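Local coordinates for protein pentafunctional AROM polypeptide (Schizosaccharomyces pombe, PDB 5SWV) that probably catalyses five steps of the shikimate pathway, of which this fragment carries the dehydroquinate dehydratase and shikimate dehydrogenase activities, at residues K10-L15 / N214-P219; D166-V171 / I196-F201; T221-P226 / Q233-Q238; V32-D37 / G517-F522. One frame throughout, in Å; residues are numbered along the deposited sequence.

Overall arrangement
The four contacts trace how a TIM barrel is built and then joined to a second enzyme. Interaction 2 pairs two neighbouring barrel strands, and interaction 1 pairs the first strand with the last; their centres lie about 11 Å apart, and Asn-214 OD1 probably accepts a hydrogen bond from Leu-200 N at 3.0 Å. Interaction 3 follows where the last strand turns into the closing helix, on the C-terminal side of the strands, where type I dehydroquinases hold their active site. Interaction 4 joins the barrel to the shikimate dehydrogenase part. It meets interaction 1 through Thr-13 O and Asp-37 N, 2.9 Å apart, but stays about 11 Å from interaction 2 at the nearest atoms.

Interaction 1: K10-L15 / N214-P219; sequences KRSTFL and NKFMTP
Pro-219 covers one face of the Phe-14 ring, its CA standing over the ring centre 4.1 Å above the plane and its CB making a CH-pi contact. The two side chains lie side by side and point the same way; Phe-14 CG sits between its backbone N and carbonyl carbon (chi1 72°), on the same face of the sheet as Pro-219. At the edge of the same ring, near its plane, Met-217 O approaches Phe-14 CE2 to 3.3 Å. The Phe-216 ring has Met-217 CG over the centre of one face, while Ser-12 OG nears its CD1 obliquely. That hydroxyl oxygen also accepts a hydrogen bond from Met-217 N at 3.2 Å. Main-chain bonds continue the pairing: Ser-12 N to Lys-215 O, Thr-218 N to Ser-12 O, and Phe-14 N to Thr-218 O at 2.9 Å. Thr-13 with Thr-218 and Phe-14 with Pro-219 are parallel bridges, joining the first and eighth strands of the TIM barrel expected of a type I dehydroquinase. Asn-214 ND2 holds the segment just before the eighth strand by donating both to Phe-216 O and to Thr-218 OG1, while OD1 accepts from Arg-187 NH1. At the start of segment 10-15, Arg-11 CG lies 4.1 Å from Lys-215 CB. The guanidinium of Arg-11 forms a salt bridge with Glu-248 through NH2, which stands 5.6 Å from Lys-215 NZ; the acid probably offsets some of the repulsion between these like charges.

Interaction 2: D166-V171 / I196-F201; sequences DVIKLV and IPLILF
Phe-201 has CG between its backbone N and carbonyl carbon (chi1 60°); its ring meets Val-171, whose CG2 lies 3.5 Å above one face, offset toward the rim, in a CH-pi contact. Lys-169 has CG anti to the backbone N (chi1 -178°), and this CG packs 3.9 Å from Ile-199 CB. Farther out the lysine chain bends at chi3 and chi4, and NZ arrives at the edge of the Phe-201 ring, 3.8 Å from CZ. Val-167 CG1 extends the same face by touching Ile-199 CG1. On the other face, Leu-198 CD1 packs against Ile-168 CB, and Leu-200 CD1 lies 3.9 Å from Leu-170 CB. The parallel strands are joined by main-chain bonds from Ile-168 N to Pro-197 O, from Ile-199 N to Ile-168 O at 2.8 Å, and from Leu-170 N to Ile-199 O, with a weak last bond from Phe-201 N to Leu-170 O. Helices 152-162 and 177-193 cover the leucine-rich face, whereas Lys-169 and Val-171 also touch His-140 of the next strand. The pair of strands, linked through helix 177-193, is a beta-alpha-beta crossover, the repeating unit of the TIM barrel.

Interaction 3: T221-P226 / Q233-Q238; sequences THPLLP and QLTVKQ
Thr-221 O has two partners here, a water and the CA-H group of Thr-235. The water donates to it at 2.7 Å and in turn accepts from Val-236 N at 2.9 Å, so the carbonyl is tied through one solvent molecule to the first turn of helix 236-245. Thr-235 CA adds a CA-H...O contact to the same oxygen. The amide of the same residue, Thr-221 N, donates directly to Leu-234 O at 3.1 Å. The side chain of Thr-221 rests on the carboxamide of Gln-233, its CB lying 3.6 Å from CD. Both polar ends of that amide are engaged elsewhere, OE1 with Ala-229 N and NE2 with Thr-16 OG1, which should restrain the amide's rotation. Thr-235 CG2 reaches Pro-223 CD, the two side chains crossing at about a right angle. The hydroxyl of Thr-235 belongs to a capping box: OG1, set between the backbone N and carbonyl carbon (chi1 65°), accepts from Gln-238 N, and Gln-238 OE1 receives Thr-235 N on a lone pair at 2.9 Å. Beyond Thr-221 the chain makes a type I turn from His-222 to Leu-225. The contact thus spans the link between strand 218-220 and helix 236-245, with Val-236 resting on Val-220, Leu-234 on helix 208-213, and His-222 and Leu-224 on Val-32 at the end of helix 29-32.

Interaction 4: V32-D37 / G517-F522; sequences VTVGCD and GMTAPF
Gly-35 and Met-518 bring their backbones closest here, with CA atoms 4.4 Å apart. Residues 32-37 form a type II turn from Thr-33 to Cys-36, closed by Cys-36 N donating to Thr-33 O; Gly-35 takes its third position with a phi of 78°. Residues 517-522 form an extended link that leaves helix 500-516 at Gly-517 with positive phi and reaches the N-cap position of the next helix at Pro-521. Gly-35 N donates to Thr-519 OG1 at 3.2 Å, with an N-H...O angle of 162°. Thr-519 OG1 lies between its backbone N and carbonyl carbon (chi1 64°), a setting that presents it to Gly-35. Next to it, Val-34 CG2 lies against the pyrrolidine ring of Pro-521, 3.5 Å from CB and similarly close to CG and CD. Met-518 contributes mainly its CB, 4.0 Å from Gly-35 CA, while its side chain also touches Leu-279. At the other end, Asp-37 OD1 and Gly-517 O share a partner in Lys-9 NZ, by a salt bridge and a hydrogen bond respectively, while Asp-37 OD2 accepts from Thr-13 N. The contact joins the dehydroquinase barrel to the shikimate dehydrogenase part. Helix 266-277 flanks it, with Leu-277 touching both Val-34 and Ala-520 and Leu-276 meeting Pro-521; helix 500-516 packs on Ala-520, and strand 13-17 meets Cys-36 through Leu-15.

Interaction 1: K10-L15 / N214-P219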
loop_
_atom_site.group_PDB
_atom_site.type_symbol
_atom_site.label_atom_id
_atom_site.label_comp_id
_atom_site.label_asym_id
_atom_site.label_seq_id
_atom_site.Cartn_x
_atom_site.Cartn_y
_atom_site.Cartn_z
ATOM N N LYS A 10 2.398 -8.442 12.062
ATOM C CA LYS A 10 1.778 -8.484 13.382
ATOM C C LYS A 10 0.268 -8.327 13.302
ATOM O O LYS A 10 -0.449 -9.139 13.867
ATOM C CB LYS A 10 2.366 -7.415 14.306
ATOM C CG LYS A 10 3.688 -7.818 14.954
ATOM C CD LYS A 10 3.796 -7.292 16.377
ATOM C CE LYS A 10 2.862 -8.046 17.337
ATOM N NZ LYS A 10 2.332 -7.181 18.428
ATOM N N ARG A 11 -0.191 -7.290 12.596
ATOM C CA ARG A 11 -1.614 -6.962 12.471
ATOM C C ARG A 11 -1.980 -6.643 11.042
ATOM O O ARG A 11 -1.393 -5.742 10.445
ATOM C CB ARG A 11 -1.939 -5.732 13.318
ATOM C CG ARG A 11 -2.032 -6.036 14.792
ATOM C CD ARG A 11 -2.026 -4.795 15.663
ATOM N NE ARG A 11 -2.173 -5.232 17.057
ATOM C CZ ARG A 11 -1.242 -5.169 18.015
ATOM N NH1 ARG A 11 -0.036 -4.617 17.806
ATOM N NH2 ARG A 11 -1.538 -5.645 19.222
ATOM N N SER A 12 -2.961 -7.351 10.500
ATOM C CA SER A 12 -3.505 -7.022 9.185
ATOM C C SER A 12 -4.984 -6.690 9.286
ATOM O O SER A 12 -5.672 -7.123 10.222
ATOM C CB SER A 12 -3.265 -8.157 8.178
ATOM O OG SER A 12 -3.139 -9.418 8.821
ATOM N N THR A 13 -5.456 -5.897 8.326
ATOM C CA THR A 13 -6.863 -5.520 8.228
ATOM C C THR A 13 -7.264 -5.515 6.774
ATOM O O THR A 13 -6.413 -5.443 5.911
ATOM C CB THR A 13 -7.129 -4.113 8.796
ATOM O OG1 THR A 13 -6.545 -3.126 7.943
ATOM C CG2 THR A 13 -6.549 -3.961 10.197
ATOM N N PHE A 14 -8.559 -5.603 6.503
ATOM C CA PHE A 14 -9.052 -5.454 5.141
ATOM C C PHE A 14 -10.395 -4.738 5.096
ATOM O O PHE A 14 -11.236 -4.903 5.989
ATOM C CB PHE A 14 -9.119 -6.791 4.415
ATOM C CG PHE A 14 -10.210 -7.713 4.887
ATOM C CD1 PHE A 14 -11.494 -7.628 4.350
ATOM C CD2 PHE A 14 -9.942 -8.724 5.821
ATOM C CE1 PHE A 14 -12.501 -8.500 4.756
ATOM C CE2 PHE A 14 -10.949 -9.597 6.240
ATOM C CZ PHE A 14 -12.234 -9.478 5.709
ATOM N N LEU A 15 -10.565 -3.945 4.035
ATOM C CA LEU A 15 -11.745 -3.127 3.824
ATOM C C LEU A 15 -12.882 -3.968 3.269
ATOM O O LEU A 15 -12.684 -4.719 2.327
ATOM C CB LEU A 15 -11.445 -1.982 2.843
ATOM C CG LEU A 15 -12.552 -0.934 2.713
ATOM C CD1 LEU A 15 -12.606 -0.062 3.963
ATOM C CD2 LEU A 15 -12.378 -0.080 1.478
ATOM N N ASN A 214 -8.642 -9.475 17.585
ATOM C CA ASN A 214 -8.312 -10.280 16.415
ATOM C C ASN A 214 -7.244 -9.604 15.545
ATOM O O ASN A 214 -7.520 -8.638 14.847
ATOM C CB ASN A 214 -9.566 -10.548 15.602
ATOM C CG ASN A 214 -9.276 -11.367 14.363
ATOM O OD1 ASN A 214 -9.038 -12.551 14.448
ATOM N ND2 ASN A 214 -9.276 -10.725 13.207
ATOM N N LYS A 215 -6.022 -10.112 15.589
ATOM C CA LYS A 215 -4.889 -9.421 14.945
ATOM C C LYS A 215 -4.813 -9.702 13.467
ATOM O O LYS A 215 -4.523 -8.811 12.696
ATOM C CB LYS A 215 -3.578 -9.766 15.645
ATOM C CG LYS A 215 -3.573 -9.199 17.061
ATOM C CD LYS A 215 -2.297 -9.461 17.845
ATOM C CE LYS A 215 -2.023 -10.954 17.960
ATOM N NZ LYS A 215 -1.335 -11.276 19.236
ATOM N N PHE A 216 -5.126 -10.932 13.086
ATOM C CA PHE A 216 -5.000 -11.386 11.713
ATOM C C PHE A 216 -6.244 -11.124 10.864
ATOM O O PHE A 216 -7.293 -11.727 11.085
ATOM C CB PHE A 216 -4.684 -12.878 11.705
ATOM C CG PHE A 216 -4.474 -13.431 10.342
ATOM C CD1 PHE A 216 -3.296 -13.166 9.657
ATOM C CD2 PHE A 216 -5.459 -14.198 9.727
ATOM C CE1 PHE A 216 -3.090 -13.670 8.374
ATOM C CE2 PHE A 216 -5.266 -14.702 8.447
ATOM C CZ PHE A 216 -4.078 -14.436 7.765
ATOM N N MET A 217 -6.096 -10.231 9.878
ATOM C CA MET A 217 -7.124 -9.926 8.846
ATOM C C MET A 217 -8.495 -9.573 9.417
ATOM O O MET A 217 -9.490 -10.238 9.126
ATOM C CB MET A 217 -7.250 -11.071 7.828
ATOM C CG MET A 217 -5.994 -11.311 7.007
ATOM S SD MET A 217 -6.205 -12.662 5.811
ATOM C CE MET A 217 -7.217 -11.842 4.577
ATOM N N THR A 218 -8.530 -8.516 10.224
ATOM C CA THR A 218 -9.786 -7.989 10.761
ATOM C C THR A 218 -10.486 -7.179 9.683
ATOM O O THR A 218 -9.836 -6.398 8.987
ATOM C CB THR A 218 -9.552 -7.077 11.985
ATOM O OG1 THR A 218 -8.913 -7.825 13.021
ATOM C CG2 THR A 218 -10.856 -6.539 12.523
ATOM N N PRO A 219 -11.806 -7.366 9.520
ATOM C CA PRO A 219 -12.502 -6.457 8.612
ATOM C C PRO A 219 -12.768 -5.107 9.256
ATOM O O PRO A 219 -13.067 -5.022 10.452
ATOM C CB PRO A 219 -13.807 -7.181 8.293
ATOM C CG PRO A 219 -13.999 -8.119 9.413
ATOM C CD PRO A 219 -12.635 -8.523 9.877
#

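Interaction 2: D166-V171 / I196-F201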
loop_
_atom_site.group_PDB
_atom_site.type_symbol
_atom_site.label_atom_id
_atom_site.label_comp_id
_atom_site.label_asym_id
_atom_site.label_seq_id
_atom_site.Cartn_x
_atom_site.Cartn_y
_atom_site.Cartn_z
ATOM N N ASP A 166 -7.082 -22.448 3.156
ATOM C CA ASP A 166 -5.852 -21.688 3.383
ATOM C C ASP A 166 -5.985 -20.747 4.599
ATOM O O ASP A 166 -4.985 -20.413 5.242
ATOM C CB ASP A 166 -5.494 -20.869 2.143
ATOM C CG ASP A 166 -5.208 -21.733 0.944
ATOM O OD1 ASP A 166 -4.122 -22.336 0.904
ATOM O OD2 ASP A 166 -6.060 -21.815 0.037
ATOM N N VAL A 167 -7.204 -20.268 4.850
ATOM C CA VAL A 167 -7.543 -19.461 6.023
ATOM C C VAL A 167 -8.911 -19.913 6.508
ATOM O O VAL A 167 -9.734 -20.331 5.694
ATOM C CB VAL A 167 -7.633 -17.958 5.679
ATOM C CG1 VAL A 167 -7.973 -17.126 6.931
ATOM C CG2 VAL A 167 -6.345 -17.483 5.012
ATOM N N ILE A 168 -9.157 -19.849 7.817
ATOM C CA ILE A 168 -10.482 -20.164 8.357
ATOM C C ILE A 168 -10.999 -18.925 9.048
ATOM O O ILE A 168 -10.275 -18.271 9.780
ATOM C CB ILE A 168 -10.463 -21.355 9.317
ATOM C CG1 ILE A 168 -9.994 -22.613 8.578
ATOM C CG2 ILE A 168 -11.853 -21.585 9.898
ATOM C CD1 ILE A 168 -9.863 -23.858 9.442
ATOM N N LYS A 169 -12.260 -18.599 8.791
ATOM C CA LYS A 169 -12.904 -17.438 9.371
ATOM C C LYS A 169 -14.139 -17.915 10.121
ATOM O O LYS A 169 -15.047 -18.477 9.523
ATOM C CB LYS A 169 -13.268 -16.465 8.270
ATOM C CG LYS A 169 -13.917 -15.178 8.736
ATOM C CD LYS A 169 -14.373 -14.387 7.518
ATOM C CE LYS A 169 -15.633 -13.592 7.811
ATOM N NZ LYS A 169 -15.323 -12.190 8.184
ATOM N N LEU A 170 -14.158 -17.699 11.435
ATOM C CA LEU A 170 -15.294 -18.079 12.273
ATOM C C LEU A 170 -15.776 -16.834 12.982
ATOM O O LEU A 170 -14.984 -16.163 13.645
ATOM C CB LEU A 170 -14.880 -19.121 13.299
ATOM C CG LEU A 170 -14.257 -20.394 12.742
ATOM C CD1 LEU A 170 -13.836 -21.298 13.890
ATOM C CD2 LEU A 170 -15.209 -21.126 11.800
ATOM N N VAL A 171 -17.067 -16.527 12.840
ATOM C CA VAL A 171 -17.629 -15.316 13.427
ATOM C C VAL A 171 -18.892 -15.598 14.216
ATOM O O VAL A 171 -19.883 -16.012 13.648
ATOM C CB VAL A 171 -17.960 -14.263 12.363
ATOM C CG1 VAL A 171 -18.456 -12.986 13.042
ATOM C CG2 VAL A 171 -16.739 -13.990 11.497
ATOM N N ILE A 196 -3.346 -23.676 10.327
ATOM C CA ILE A 196 -4.042 -22.891 9.329
ATOM C C ILE A 196 -4.298 -21.556 10.017
ATOM O O ILE A 196 -4.711 -21.545 11.170
ATOM C CB ILE A 196 -5.393 -23.538 8.950
ATOM C CG1 ILE A 196 -5.184 -24.939 8.351
ATOM C CG2 ILE A 196 -6.184 -22.651 7.993
ATOM C CD1 ILE A 196 -6.222 -25.957 8.801
ATOM N N PRO A 197 -4.032 -20.432 9.344
ATOM C CA PRO A 197 -4.305 -19.149 9.997
ATOM C C PRO A 197 -5.793 -18.898 10.196
ATOM O O PRO A 197 -6.617 -19.372 9.406
ATOM C CB PRO A 197 -3.697 -18.111 9.053
ATOM C CG PRO A 197 -3.462 -18.826 7.772
ATOM C CD PRO A 197 -3.283 -20.270 8.095
ATOM N N LEU A 198 -6.117 -18.143 11.244
ATOM C CA LEU A 198 -7.488 -18.015 11.729
ATOM C C LEU A 198 -7.952 -16.561 11.910
ATOM O O LEU A 198 -7.339 -15.805 12.649
ATOM C CB LEU A 198 -7.611 -18.762 13.056
ATOM C CG LEU A 198 -8.999 -18.830 13.708
ATOM C CD1 LEU A 198 -9.907 -19.832 13.009
ATOM C CD2 LEU A 198 -8.870 -19.177 15.181
ATOM N N ILE A 199 -9.048 -16.197 11.240
ATOM C CA ILE A 199 -9.799 -14.968 11.528
ATOM C C ILE A 199 -10.938 -15.360 12.470
ATOM O O ILE A 199 -11.718 -16.248 12.161
ATOM C CB ILE A 199 -10.406 -14.336 10.259
ATOM C CG1 ILE A 199 -9.358 -14.175 9.157
ATOM C CG2 ILE A 199 -11.012 -12.973 10.571
ATOM C CD1 ILE A 199 -9.942 -13.733 7.830
ATOM N N LEU A 200 -11.049 -14.671 13.595
ATOM C CA LEU A 200 -11.948 -15.079 14.664
ATOM C C LEU A 200 -12.400 -13.898 15.508
ATOM O O LEU A 200 -11.586 -13.214 16.104
ATOM C CB LEU A 200 -11.229 -16.096 15.529
ATOM C CG LEU A 200 -11.942 -16.652 16.761
ATOM C CD1 LEU A 200 -13.142 -17.484 16.335
ATOM C CD2 LEU A 200 -10.977 -17.475 17.612
ATOM N N PHE A 201 -13.707 -13.671 15.547
ATOM C CA PHE A 201 -14.308 -12.587 16.331
ATOM C C PHE A 201 -15.810 -12.772 16.450
ATOM O O PHE A 201 -16.372 -13.696 15.880
ATOM C CB PHE A 201 -14.008 -11.222 15.711
ATOM C CG PHE A 201 -14.525 -11.052 14.318
ATOM C CD1 PHE A 201 -13.789 -11.508 13.224
ATOM C CD2 PHE A 201 -15.722 -10.391 14.079
ATOM C CE1 PHE A 201 -14.254 -11.330 11.926
ATOM C CE2 PHE A 201 -16.187 -10.200 12.777
ATOM C CZ PHE A 201 -15.458 -10.684 11.704
#

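Interaction 3: T221-P226 / Q233-Q238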
loop_
_atom_site.group_PDB
_atom_site.type_symbol
_atom_site.label_atom_id
_atom_site.label_comp_id
_atom_site.label_asym_id
_atom_site.label_seq_id
_atom_site.Cartn_x
_atom_site.Cartn_y
_atom_site.Cartn_z
ATOM N N THR A 221 -14.297 -0.885 8.067
ATOM C CA THR A 221 -15.086 -0.083 7.151
ATOM C C THR A 221 -14.527 1.338 7.168
ATOM O O THR A 221 -13.461 1.567 7.748
ATOM C CB THR A 221 -16.592 -0.139 7.506
ATOM O OG1 THR A 221 -17.336 0.656 6.571
ATOM C CG2 THR A 221 -16.871 0.364 8.924
ATOM N N HIS A 222 -15.229 2.274 6.525
ATOM C CA HIS A 222 -14.812 3.681 6.446
ATOM C C HIS A 222 -16.051 4.584 6.292
ATOM O O HIS A 222 -17.026 4.170 5.664
ATOM C CB HIS A 222 -13.863 3.841 5.263
ATOM C CG HIS A 222 -13.214 5.185 5.171
ATOM N ND1 HIS A 222 -13.826 6.265 4.568
ATOM C CD2 HIS A 222 -12.003 5.622 5.585
ATOM C CE1 HIS A 222 -13.025 7.312 4.620
ATOM N NE2 HIS A 222 -11.913 6.949 5.236
ATOM N N PRO A 223 -16.040 5.806 6.870
ATOM C CA PRO A 223 -17.282 6.634 6.896
ATOM C C PRO A 223 -17.965 6.938 5.546
ATOM O O PRO A 223 -19.182 7.177 5.501
ATOM C CB PRO A 223 -16.809 7.936 7.551
ATOM C CG PRO A 223 -15.684 7.516 8.442
ATOM C CD PRO A 223 -14.984 6.397 7.725
ATOM N N LEU A 224 -17.169 6.948 4.482
ATOM C CA LEU A 224 -17.632 7.146 3.114
ATOM C C LEU A 224 -18.319 5.935 2.464
ATOM O O LEU A 224 -19.016 6.098 1.457
ATOM C CB LEU A 224 -16.461 7.605 2.232
ATOM C CG LEU A 224 -15.785 8.927 2.659
ATOM C CD1 LEU A 224 -14.676 9.320 1.692
ATOM C CD2 LEU A 224 -16.789 10.074 2.825
ATOM N N LEU A 225 -18.139 4.736 3.013
ATOM C CA LEU A 225 -18.842 3.572 2.496
ATOM C C LEU A 225 -20.290 3.688 2.928
ATOM O O LEU A 225 -20.569 4.324 3.937
ATOM C CB LEU A 225 -18.231 2.284 3.021
ATOM C CG LEU A 225 -16.749 2.064 2.723
ATOM C CD1 LEU A 225 -16.367 0.637 3.075
ATOM C CD2 LEU A 225 -16.423 2.345 1.270
ATOM N N PRO A 226 -21.221 3.098 2.157
ATOM C CA PRO A 226 -22.627 3.349 2.450
ATOM C C PRO A 226 -23.129 2.745 3.762
ATOM O O PRO A 226 -24.082 3.268 4.331
ATOM C CB PRO A 226 -23.354 2.752 1.244
ATOM C CG PRO A 226 -22.437 1.713 0.739
ATOM C CD PRO A 226 -21.056 2.244 0.970
ATOM N N GLN A 233 -18.935 -3.292 13.496
ATOM C CA GLN A 233 -17.748 -3.069 12.694
ATOM C C GLN A 233 -17.168 -1.696 12.953
ATOM O O GLN A 233 -17.907 -0.725 13.093
ATOM C CB GLN A 233 -18.087 -3.189 11.229
ATOM C CG GLN A 233 -16.879 -3.170 10.314
ATOM C CD GLN A 233 -17.269 -3.434 8.876
ATOM O OE1 GLN A 233 -18.413 -3.176 8.467
ATOM N NE2 GLN A 233 -16.320 -3.955 8.093
ATOM N N LEU A 234 -15.840 -1.643 12.981
ATOM C CA LEU A 234 -15.078 -0.432 13.256
ATOM C C LEU A 234 -14.345 0.080 12.018
ATOM O O LEU A 234 -14.063 -0.681 11.111
ATOM C CB LEU A 234 -14.043 -0.743 14.329
ATOM C CG LEU A 234 -14.586 -1.170 15.689
ATOM C CD1 LEU A 234 -13.453 -1.610 16.617
ATOM C CD2 LEU A 234 -15.401 -0.038 16.319
ATOM N N THR A 235 -14.027 1.369 12.011
ATOM C CA THR A 235 -13.154 1.947 11.009
ATOM C C THR A 235 -11.718 1.697 11.447
ATOM O O THR A 235 -11.481 1.281 12.595
ATOM C CB THR A 235 -13.395 3.458 10.790
ATOM O OG1 THR A 235 -13.076 4.202 11.972
ATOM C CG2 THR A 235 -14.825 3.733 10.395
ATOM N N VAL A 236 -10.766 1.946 10.541
ATOM C CA VAL A 236 -9.340 1.807 10.862
ATOM C C VAL A 236 -8.937 2.755 11.984
ATOM O O VAL A 236 -8.198 2.368 12.894
ATOM C CB VAL A 236 -8.431 1.998 9.610
ATOM C CG1 VAL A 236 -6.971 2.248 9.982
ATOM C CG2 VAL A 236 -8.514 0.761 8.733
ATOM N N LYS A 237 -9.419 3.986 11.908
ATOM C CA LYS A 237 -9.155 4.968 12.951
ATOM C C LYS A 237 -9.640 4.490 14.324
ATOM O O LYS A 237 -8.910 4.541 15.316
ATOM C CB LYS A 237 -9.832 6.283 12.613
ATOM C CG LYS A 237 -9.368 7.399 13.512
ATOM C CD LYS A 237 -10.137 8.666 13.227
ATOM C CE LYS A 237 -9.492 9.842 13.934
ATOM N NZ LYS A 237 -10.518 10.834 14.341
ATOM N N GLN A 238 -10.882 4.035 14.351
ATOM C CA GLN A 238 -11.488 3.538 15.569
ATOM C C GLN A 238 -10.736 2.339 16.094
ATOM O O GLN A 238 -10.521 2.215 17.302
ATOM C CB GLN A 238 -12.933 3.133 15.310
ATOM C CG GLN A 238 -13.880 4.291 15.032
ATOM C CD GLN A 238 -15.307 3.812 14.774
ATOM O OE1 GLN A 238 -15.582 3.018 13.859
ATOM N NE2 GLN A 238 -16.230 4.283 15.606
HETATM O O HOH W 1 -11.179 3.054 7.881
#

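Interaction 4: V32-D37 / G517-F522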
loop_
_atom_site.group_PDB
_atom_site.type_symbol
_atom_site.label_atom_id
_atom_site.label_comp_id
_atom_site.label_asym_id
_atom_site.label_seq_id
_atom_site.Cartn_x
_atom_site.Cartn_y
_atom_site.Cartn_z
ATOM N N VAL A 32 -10.370 5.751 1.209
ATOM C CA VAL A 32 -11.083 4.666 1.907
ATOM C C VAL A 32 -10.255 3.414 2.131
ATOM O O VAL A 32 -10.659 2.568 2.907
ATOM C CB VAL A 32 -12.390 4.242 1.204
ATOM C CG1 VAL A 32 -13.264 5.449 0.933
ATOM C CG2 VAL A 32 -12.127 3.483 -0.080
ATOM N N THR A 33 -9.130 3.276 1.438
ATOM C CA THR A 33 -8.264 2.096 1.594
ATOM C C THR A 33 -7.117 2.292 2.586
ATOM O O THR A 33 -6.430 1.327 2.927
ATOM C CB THR A 33 -7.679 1.621 0.247
ATOM O OG1 THR A 33 -6.938 2.678 -0.363
ATOM C CG2 THR A 33 -8.794 1.195 -0.680
ATOM N N VAL A 34 -6.902 3.533 3.020
ATOM C CA VAL A 34 -5.979 3.865 4.108
ATOM C C VAL A 34 -5.975 2.795 5.202
ATOM O O VAL A 34 -7.036 2.404 5.700
ATOM C CB VAL A 34 -6.361 5.249 4.692
ATOM C CG1 VAL A 34 -5.957 5.420 6.152
ATOM C CG2 VAL A 34 -5.758 6.358 3.822
ATOM N N GLY A 35 -4.777 2.314 5.541
ATOM C CA GLY A 35 -4.566 1.375 6.637
ATOM C C GLY A 35 -4.910 -0.071 6.376
ATOM O O GLY A 35 -4.761 -0.905 7.271
ATOM N N CYS A 36 -5.350 -0.383 5.158
ATOM C CA CYS A 36 -5.799 -1.727 4.800
ATOM C C CYS A 36 -4.746 -2.477 4.018
ATOM O O CYS A 36 -4.041 -1.905 3.190
ATOM C CB CYS A 36 -7.069 -1.648 3.976
ATOM S SG CYS A 36 -8.386 -0.773 4.841
ATOM N N ASP A 37 -4.648 -3.768 4.289
ATOM C CA ASP A 37 -3.726 -4.646 3.574
ATOM C C ASP A 37 -4.389 -5.322 2.373
ATOM O O ASP A 37 -3.692 -5.903 1.547
ATOM C CB ASP A 37 -3.161 -5.695 4.531
ATOM C CG ASP A 37 -2.489 -5.069 5.740
ATOM O OD1 ASP A 37 -1.304 -4.701 5.628
ATOM O OD2 ASP A 37 -3.145 -4.926 6.801
ATOM N N GLY A 517 3.073 -0.162 9.626
ATOM C CA GLY A 517 2.362 -1.206 8.874
ATOM C C GLY A 517 1.145 -0.722 8.095
ATOM O O GLY A 517 0.437 -1.541 7.519
ATOM N N MET A 518 0.930 0.600 8.035
ATOM C CA MET A 518 -0.301 1.185 7.491
ATOM C C MET A 518 -0.010 2.343 6.562
ATOM O O MET A 518 0.887 3.130 6.824
ATOM C CB MET A 518 -1.171 1.684 8.646
ATOM C CG MET A 518 -1.609 0.554 9.581
ATOM S SD MET A 518 -2.591 1.027 11.013
ATOM C CE MET A 518 -1.536 2.293 11.674
ATOM N N THR A 519 -0.779 2.447 5.481
ATOM C CA THR A 519 -0.690 3.616 4.616
ATOM C C THR A 519 -1.469 4.746 5.241
ATOM O O THR A 519 -2.265 4.526 6.140
ATOM C CB THR A 519 -1.274 3.389 3.220
ATOM O OG1 THR A 519 -2.672 3.144 3.346
ATOM C CG2 THR A 519 -0.578 2.225 2.491
ATOM N N ALA A 520 -1.226 5.954 4.749
ATOM C CA ALA A 520 -1.954 7.150 5.157
ATOM C C ALA A 520 -2.369 7.928 3.897
ATOM O O ALA A 520 -1.672 7.856 2.897
ATOM C CB ALA A 520 -1.064 7.996 6.044
ATOM N N PRO A 521 -3.475 8.699 3.944
ATOM C CA PRO A 521 -3.977 9.342 2.723
ATOM C C PRO A 521 -3.133 10.536 2.288
ATOM O O PRO A 521 -2.836 11.409 3.113
ATOM C CB PRO A 521 -5.374 9.815 3.127
ATOM C CG PRO A 521 -5.325 9.987 4.612
ATOM C CD PRO A 521 -4.104 9.281 5.142
ATOM N N PHE A 522 -2.761 10.574 1.009
ATOM C CA PHE A 522 -1.869 11.612 0.521
ATOM C C PHE A 522 -2.492 12.997 0.625
ATOM O O PHE A 522 -1.867 13.895 1.151
ATOM C CB PHE A 522 -1.450 11.326 -0.912
ATOM C CG PHE A 522 -0.777 12.487 -1.598
ATOM C CD1 PHE A 522 0.587 12.682 -1.483
ATOM C CD2 PHE A 522 -1.520 13.382 -2.369
ATOM C CE1 PHE A 522 1.202 13.747 -2.120
ATOM C CE2 PHE A 522 -0.913 14.450 -3.008
ATOM C CZ PHE A 522 0.451 14.632 -2.886
#